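ESX secretion system protein EccC (PDB 4NH0) forms part of the ESX type VII secretion system, which exports EsxA and EsxB, has weak intrinsic ATPase activity and might be the translocase subunit. Local coordinates at residues F426-S431 / R460-L466; G478-A484 / A496-P501. All coordinates share one frame; numbering follows the deposited sequence.

Contact 1: residues F426-S431 / R460-L466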
loop_
_atom_site.group_PDB
_atom_site.type_symbol
_atom_site.label_atom_id
_atom_site.label_comp_id
_atom_site.label_asym_id
_atom_site.label_seq_id
_atom_site.Cartn_x
_atom_site.Cartn_y
_atom_site.Cartn_z
ATOM N N PHE A 426 6.214 18.355 35.178
ATOM C CA PHE A 426 6.628 16.958 35.172
ATOM C C PHE A 426 5.780 16.134 36.133
ATOM O O PHE A 426 5.719 14.909 36.025
ATOM C CB PHE A 426 8.106 16.833 35.538
ATOM C CG PHE A 426 8.383 16.983 37.004
ATOM C CD1 PHE A 426 8.381 18.232 37.600
ATOM C CD2 PHE A 426 8.654 15.874 37.787
ATOM C CE1 PHE A 426 8.637 18.371 38.948
ATOM C CE2 PHE A 426 8.912 16.007 39.135
ATOM C CZ PHE A 426 8.904 17.257 39.715
ATOM N N SER A 427 5.132 16.812 37.074
ATOM C CA SER A 427 4.292 16.145 38.061
ATOM C C SER A 427 3.071 15.509 37.411
ATOM O O SER A 427 2.794 14.328 37.616
ATOM C CB SER A 427 3.854 17.127 39.145
ATOM O OG SER A 427 2.994 16.506 40.083
ATOM N N GLU A 428 2.341 16.295 36.626
ATOM C CA GLU A 428 1.158 15.786 35.943
ATOM C C GLU A 428 1.541 15.047 34.665
ATOM O O GLU A 428 0.678 14.554 33.940
ATOM C CB GLU A 428 0.180 16.920 35.635
ATOM C CG GLU A 428 -1.108 16.843 36.444
ATOM C CD GLU A 428 -2.072 17.968 36.128
ATOM O OE1 GLU A 428 -1.671 18.918 35.424
ATOM O OE2 GLU A 428 -3.233 17.901 36.583
ATOM N N LEU A 429 2.839 14.976 34.396
ATOM C CA LEU A 429 3.347 14.159 33.303
ATOM C C LEU A 429 3.526 12.731 33.801
ATOM O O LEU A 429 3.139 11.775 33.130
ATOM C CB LEU A 429 4.667 14.723 32.767
ATOM C CG LEU A 429 5.290 14.078 31.523
ATOM C CD1 LEU A 429 6.068 15.113 30.731
ATOM C CD2 LEU A 429 6.201 12.914 31.886
ATOM N N LEU A 430 4.113 12.597 34.986
ATOM C CA LEU A 430 4.339 11.288 35.590
ATOM C C LEU A 430 3.028 10.633 36.001
ATOM O O LEU A 430 2.918 9.408 36.024
ATOM C CB LEU A 430 5.269 11.408 36.798
ATOM C CG LEU A 430 6.732 11.731 36.498
ATOM C CD1 LEU A 430 7.538 11.820 37.783
ATOM C CD2 LEU A 430 7.324 10.689 35.565
ATOM N N SER A 431 2.030 11.449 36.326
ATOM C CA SER A 431 0.715 10.930 36.682
ATOM C C SER A 431 -0.050 10.527 35.426
ATOM O O SER A 431 -1.164 10.009 35.502
ATOM C CB SER A 431 -0.080 11.960 37.484
ATOM O OG SER A 431 -0.437 13.071 36.682
ATOM N N ARG A 460 2.504 22.091 40.917
ATOM C CA ARG A 460 2.288 21.466 42.216
ATOM C C ARG A 460 2.889 20.063 42.264
ATOM O O ARG A 460 2.964 19.373 41.247
ATOM C CB ARG A 460 0.795 21.415 42.544
ATOM C CG ARG A 460 0.497 20.779 43.884
ATOM C CD ARG A 460 -0.943 20.932 44.306
ATOM N NE ARG A 460 -1.624 22.008 43.599
ATOM C CZ ARG A 460 -2.923 22.257 43.717
ATOM N NH1 ARG A 460 -3.666 21.510 44.522
ATOM N NH2 ARG A 460 -3.477 23.254 43.041
ATOM N N LEU A 461 3.309 19.647 43.456
ATOM C CA LEU A 461 4.006 18.381 43.640
ATOM C C LEU A 461 3.418 17.539 44.772
ATOM O O LEU A 461 2.850 18.070 45.726
ATOM C CB LEU A 461 5.484 18.651 43.919
ATOM C CG LEU A 461 6.475 17.509 43.721
ATOM C CD1 LEU A 461 6.565 17.154 42.252
ATOM C CD2 LEU A 461 7.840 17.889 44.271
ATOM N N GLU A 462 3.545 16.220 44.650
ATOM C CA GLU A 462 3.284 15.303 45.756
ATOM C C GLU A 462 4.512 14.408 45.955
ATOM O O GLU A 462 5.206 14.072 44.994
ATOM C CB GLU A 462 2.030 14.465 45.511
ATOM C CG GLU A 462 1.001 15.110 44.595
ATOM C CD GLU A 462 -0.410 14.650 44.902
ATOM O OE1 GLU A 462 -0.556 13.676 45.665
ATOM O OE2 GLU A 462 -1.370 15.260 44.382
ATOM N N GLU A 463 4.768 14.027 47.205
ATOM C CA GLU A 463 6.045 13.433 47.616
ATOM C C GLU A 463 6.431 12.159 46.871
ATOM O O GLU A 463 7.626 11.875 46.691
ATOM C CB GLU A 463 6.028 13.172 49.133
ATOM C CG GLU A 463 4.990 12.162 49.621
ATOM C CD GLU A 463 5.023 11.987 51.135
ATOM O OE1 GLU A 463 6.087 12.251 51.734
ATOM O OE2 GLU A 463 3.990 11.601 51.727
ATOM N N GLY A 464 5.427 11.416 46.417
ATOM C CA GLY A 464 5.676 10.168 45.726
ATOM C C GLY A 464 6.379 10.332 44.392
ATOM O O GLY A 464 7.076 9.424 43.938
ATOM N N LYS A 465 6.212 11.498 43.777
ATOM C CA LYS A 465 6.753 11.753 42.444
ATOM C C LYS A 465 8.280 11.782 42.408
ATOM O O LYS A 465 8.885 11.553 41.361
ATOM C CB LYS A 465 6.211 13.075 41.899
ATOM C CG LYS A 465 4.701 13.122 41.771
ATOM C CD LYS A 465 4.199 12.104 40.763
ATOM C CE LYS A 465 2.686 12.153 40.641
ATOM N NZ LYS A 465 2.201 13.497 40.221
ATOM N N LEU A 466 8.898 12.064 43.550
ATOM C CA LEU A 466 10.347 12.213 43.612
ATOM C C LEU A 466 11.045 10.920 44.020
ATOM O O LEU A 466 12.130 10.952 44.600
ATOM C CB LEU A 466 10.724 13.329 44.589
ATOM C CG LEU A 466 10.042 14.682 44.377
ATOM C CD1 LEU A 466 10.565 15.706 45.371
ATOM C CD2 LEU A 466 10.237 15.164 42.950
#
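Lys465 reaches across to Ser427 with a twice-bent side chain. CB leaves the backbone toward the helix 427-430, and CG, set beside the backbone N (chi1 -60°), passes Ser427 OG at 4.1 Å. A bend at chi2 carries CD over to Leu430 CB, 4.2 Å away, where methylene packs on methylene. CE then runs in toward the carbonyl of Ser427, and a second bend, at chi4, turns NZ onto it: Lys465 NZ donates to Ser427 O over 2.8 Å. The amine comes from above the carbonyl plane, 50° out of it, while Ser431 N gives that oxygen its helical bond from the opposite face. NZ also makes a weak bond to Ser427 OG, at 3.1 Å. A long, flexible lysine suits this place because its aliphatic part can lie against Leu430 while its charge settles on the oxygens. With a leucine in its place, Ser427 O would probably lose its second donor and the short helix a tie to the loop.

This helix follows strand 418-424 and Glu425, the inferred active-site residue, in the P-loop ATPase fold of FtsK 1; residues 460-466 follow the adjacent parallel strand 452-458. Ser427, small enough for so close an approach, has OG anti to the backbone N (chi1 178°), which aims it at the loop, where it donates weakly to Arg460 O. Ser458 OG also bonds to that carbonyl oxygen.

Next to these polar bonds, Phe426 CZ meets Leu461 CD1 obliquely at 3.5 Å, and Leu466 CD2 sits at the ring edge, 4.1 Å from CZ. Leu308, from strand 306-310, touches all three side chains and extends this apolar core.

Contact 2: residues G478-A484 / A496-P501; sequences GLRTFSA and AYELPP
The Tyr497 ring turns its CD1-CE1 side to the backbone of residues 482-484: Phe482 O and Ser483 N lie at its edge, near the ring plane, while Ser483 C and Ala484 N approach obliquely. The other flat group, the Arg480 guanidinium, has Leu499 O and Pro500 O at its edge and Pro501 CA obliquely placed, 3.8 Å from NE. CG of Arg480 is anti to the backbone N (chi1 180°), which lays the aliphatic chain along the loop, CD 3.4 Å from Leu499 O; the bend at chi3 then turns the tip, and NH2 bonds to Thr313 O. Thr313 belongs to the predicted ATP-binding P-loop of FtsK 1, so a long arginine can bridge loop 496-501 and that motif at the end of strand 473-479. Backbone ties are slight: Thr481 N donates weakly to Ala496 O over 3.4 Å, with an N-H...O angle of 148°, and that oxygen also receives a CA-H contact from Arg480. Compact Ala496 lets the chains come this close, its CB 3.8 Å from Thr481 CG2, and Leu499 CD1 packs over the Leu479 carbonyl carbon. Thr481 OG1 donates to Ser483 O at 2.9 Å, bracing the turn in which Ser483 N-caps helix 484-489 through Glu486 N.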
loop_
_atom_site.group_PDB
_atom_site.type_symbol
_atom_site.label_atom_id
_atom_site.label_comp_id
_atom_site.label_asym_id
_atom_site.label_seq_id
_atom_site.Cartn_x
_atom_site.Cartn_y
_atom_site.Cartn_z
ATOM N N GLY A 478 12.108 26.989 45.507
ATOM C CA GLY A 478 10.738 26.952 45.973
ATOM C C GLY A 478 10.067 28.310 45.971
ATOM O O GLY A 478 10.338 29.148 46.830
ATOM N N LEU A 479 9.191 28.529 44.998
ATOM C CA LEU A 479 8.362 29.724 44.979
ATOM C C LEU A 479 7.170 29.516 45.904
ATOM O O LEU A 479 7.180 28.612 46.737
ATOM C CB LEU A 479 7.895 30.042 43.560
ATOM C CG LEU A 479 8.998 30.181 42.511
ATOM C CD1 LEU A 479 8.413 30.595 41.175
ATOM C CD2 LEU A 479 10.047 31.178 42.970
ATOM N N ARG A 480 6.144 30.346 45.762
ATOM C CA ARG A 480 4.954 30.204 46.590
ATOM C C ARG A 480 4.218 28.911 46.256
ATOM O O ARG A 480 3.660 28.767 45.169
ATOM C CB ARG A 480 4.024 31.404 46.416
ATOM C CG ARG A 480 2.756 31.316 47.246
ATOM C CD ARG A 480 1.959 32.603 47.177
ATOM N NE ARG A 480 1.709 33.013 45.800
ATOM C CZ ARG A 480 0.823 32.431 44.999
ATOM N NH1 ARG A 480 0.106 31.406 45.434
ATOM N NH2 ARG A 480 0.660 32.871 43.759
ATOM N N THR A 481 4.226 27.973 47.197
ATOM C CA THR A 481 3.595 26.675 46.990
ATOM C C THR A 481 2.109 26.714 47.324
ATOM O O THR A 481 1.602 27.715 47.829
ATOM C CB THR A 481 4.267 25.581 47.838
ATOM O OG1 THR A 481 4.142 25.907 49.228
ATOM C CG2 THR A 481 5.739 25.462 47.481
ATOM N N PHE A 482 1.417 25.616 47.038
ATOM C CA PHE A 482 -0.013 25.522 47.304
ATOM C C PHE A 482 -0.285 25.124 48.748
ATOM O O PHE A 482 -1.138 25.711 49.409
ATOM C CB PHE A 482 -0.673 24.519 46.354
ATOM C CG PHE A 482 -2.153 24.367 46.569
ATOM C CD1 PHE A 482 -3.047 25.218 45.942
ATOM C CD2 PHE A 482 -2.651 23.370 47.394
ATOM C CE1 PHE A 482 -4.407 25.083 46.135
ATOM C CE2 PHE A 482 -4.012 23.231 47.591
ATOM C CZ PHE A 482 -4.891 24.088 46.961
ATOM N N SER A 483 0.433 24.115 49.228
ATOM C CA SER A 483 0.251 23.636 50.590
ATOM C C SER A 483 1.538 23.759 51.389
ATOM O O SER A 483 2.600 24.042 50.837
ATOM C CB SER A 483 -0.229 22.185 50.593
ATOM O OG SER A 483 0.853 21.295 50.385
ATOM N N ALA A 484 1.438 23.542 52.694
ATOM C CA ALA A 484 2.596 23.626 53.570
ATOM C C ALA A 484 3.520 22.432 53.365
ATOM O O ALA A 484 4.737 22.564 53.454
ATOM C CB ALA A 484 2.157 23.718 55.023
ATOM N N ALA A 496 7.592 28.452 52.191
ATOM C CA ALA A 496 7.172 28.856 50.853
ATOM C C ALA A 496 5.666 29.086 50.786
ATOM O O ALA A 496 5.180 29.821 49.928
ATOM C CB ALA A 496 7.593 27.818 49.830
ATOM N N TYR A 497 4.934 28.451 51.695
ATOM C CA TYR A 497 3.487 28.612 51.766
ATOM C C TYR A 497 3.121 30.032 52.183
ATOM O O TYR A 497 2.091 30.567 51.771
ATOM C CB TYR A 497 2.884 27.603 52.749
ATOM C CG TYR A 497 1.376 27.667 52.869
ATOM C CD1 TYR A 497 0.564 26.888 52.058
ATOM C CD2 TYR A 497 0.764 28.496 53.801
ATOM C CE1 TYR A 497 -0.811 26.937 52.165
ATOM C CE2 TYR A 497 -0.613 28.553 53.913
ATOM C CZ TYR A 497 -1.394 27.771 53.091
ATOM O OH TYR A 497 -2.765 27.820 53.196
ATOM N N GLU A 498 3.981 30.635 52.996
ATOM C CA GLU A 498 3.700 31.932 53.598
ATOM C C GLU A 498 4.235 33.092 52.766
ATOM O O GLU A 498 4.160 34.248 53.182
ATOM C CB GLU A 498 4.292 31.986 55.005
ATOM C CG GLU A 498 4.165 30.679 55.766
ATOM C CD GLU A 498 5.178 30.556 56.884
ATOM O OE1 GLU A 498 5.974 31.500 57.074
ATOM O OE2 GLU A 498 5.184 29.512 57.569
ATOM N N LEU A 499 4.776 32.782 51.594
ATOM C CA LEU A 499 5.292 33.809 50.699
ATOM C C LEU A 499 4.165 34.686 50.167
ATOM O O LEU A 499 3.067 34.195 49.910
ATOM C CB LEU A 499 6.064 33.173 49.543
ATOM C CG LEU A 499 7.464 32.677 49.901
ATOM C CD1 LEU A 499 8.084 31.922 48.739
ATOM C CD2 LEU A 499 8.339 33.851 50.308
ATOM N N PRO A 500 4.435 35.991 50.011
ATOM C CA PRO A 500 3.448 36.960 49.520
ATOM C C PRO A 500 2.833 36.550 48.186
ATOM O O PRO A 500 3.518 35.948 47.361
ATOM C CB PRO A 500 4.268 38.244 49.366
ATOM C CG PRO A 500 5.373 38.097 50.346
ATOM C CD PRO A 500 5.717 36.636 50.346
ATOM N N PRO A 501 1.545 36.869 47.983
ATOM C CA PRO A 501 0.823 36.561 46.744
ATOM C C PRO A 501 1.475 37.196 45.521
ATOM O O PRO A 501 1.287 36.714 44.405
ATOM C CB PRO A 501 -0.567 37.155 46.991
ATOM C CG PRO A 501 -0.702 37.195 48.472
ATOM C CD PRO A 501 0.671 37.502 48.985
#

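Contact 1 closes before contact 2 opens along the chain, and their centres lie about 17 Å apart in the FtsK 1 domain. Contact 1 joins the helix after strand 418-424 to the loop after 452-458; contact 2 joins the end of 473-479 to the loop between helix 484-489 and strand 505-510. In their shared mixed sheet, strand 306-310, which enters the P-loop, runs between 452-458 and 473-479, which places both contacts close to the predicted nucleotide site. They also touch directly, through a cation-pi interaction of Arg460 with the ring of Phe482. Both therefore lie near the catalytic machinery inferred for FtsK 1, probably the only FtsK domain that hydrolyses ATP.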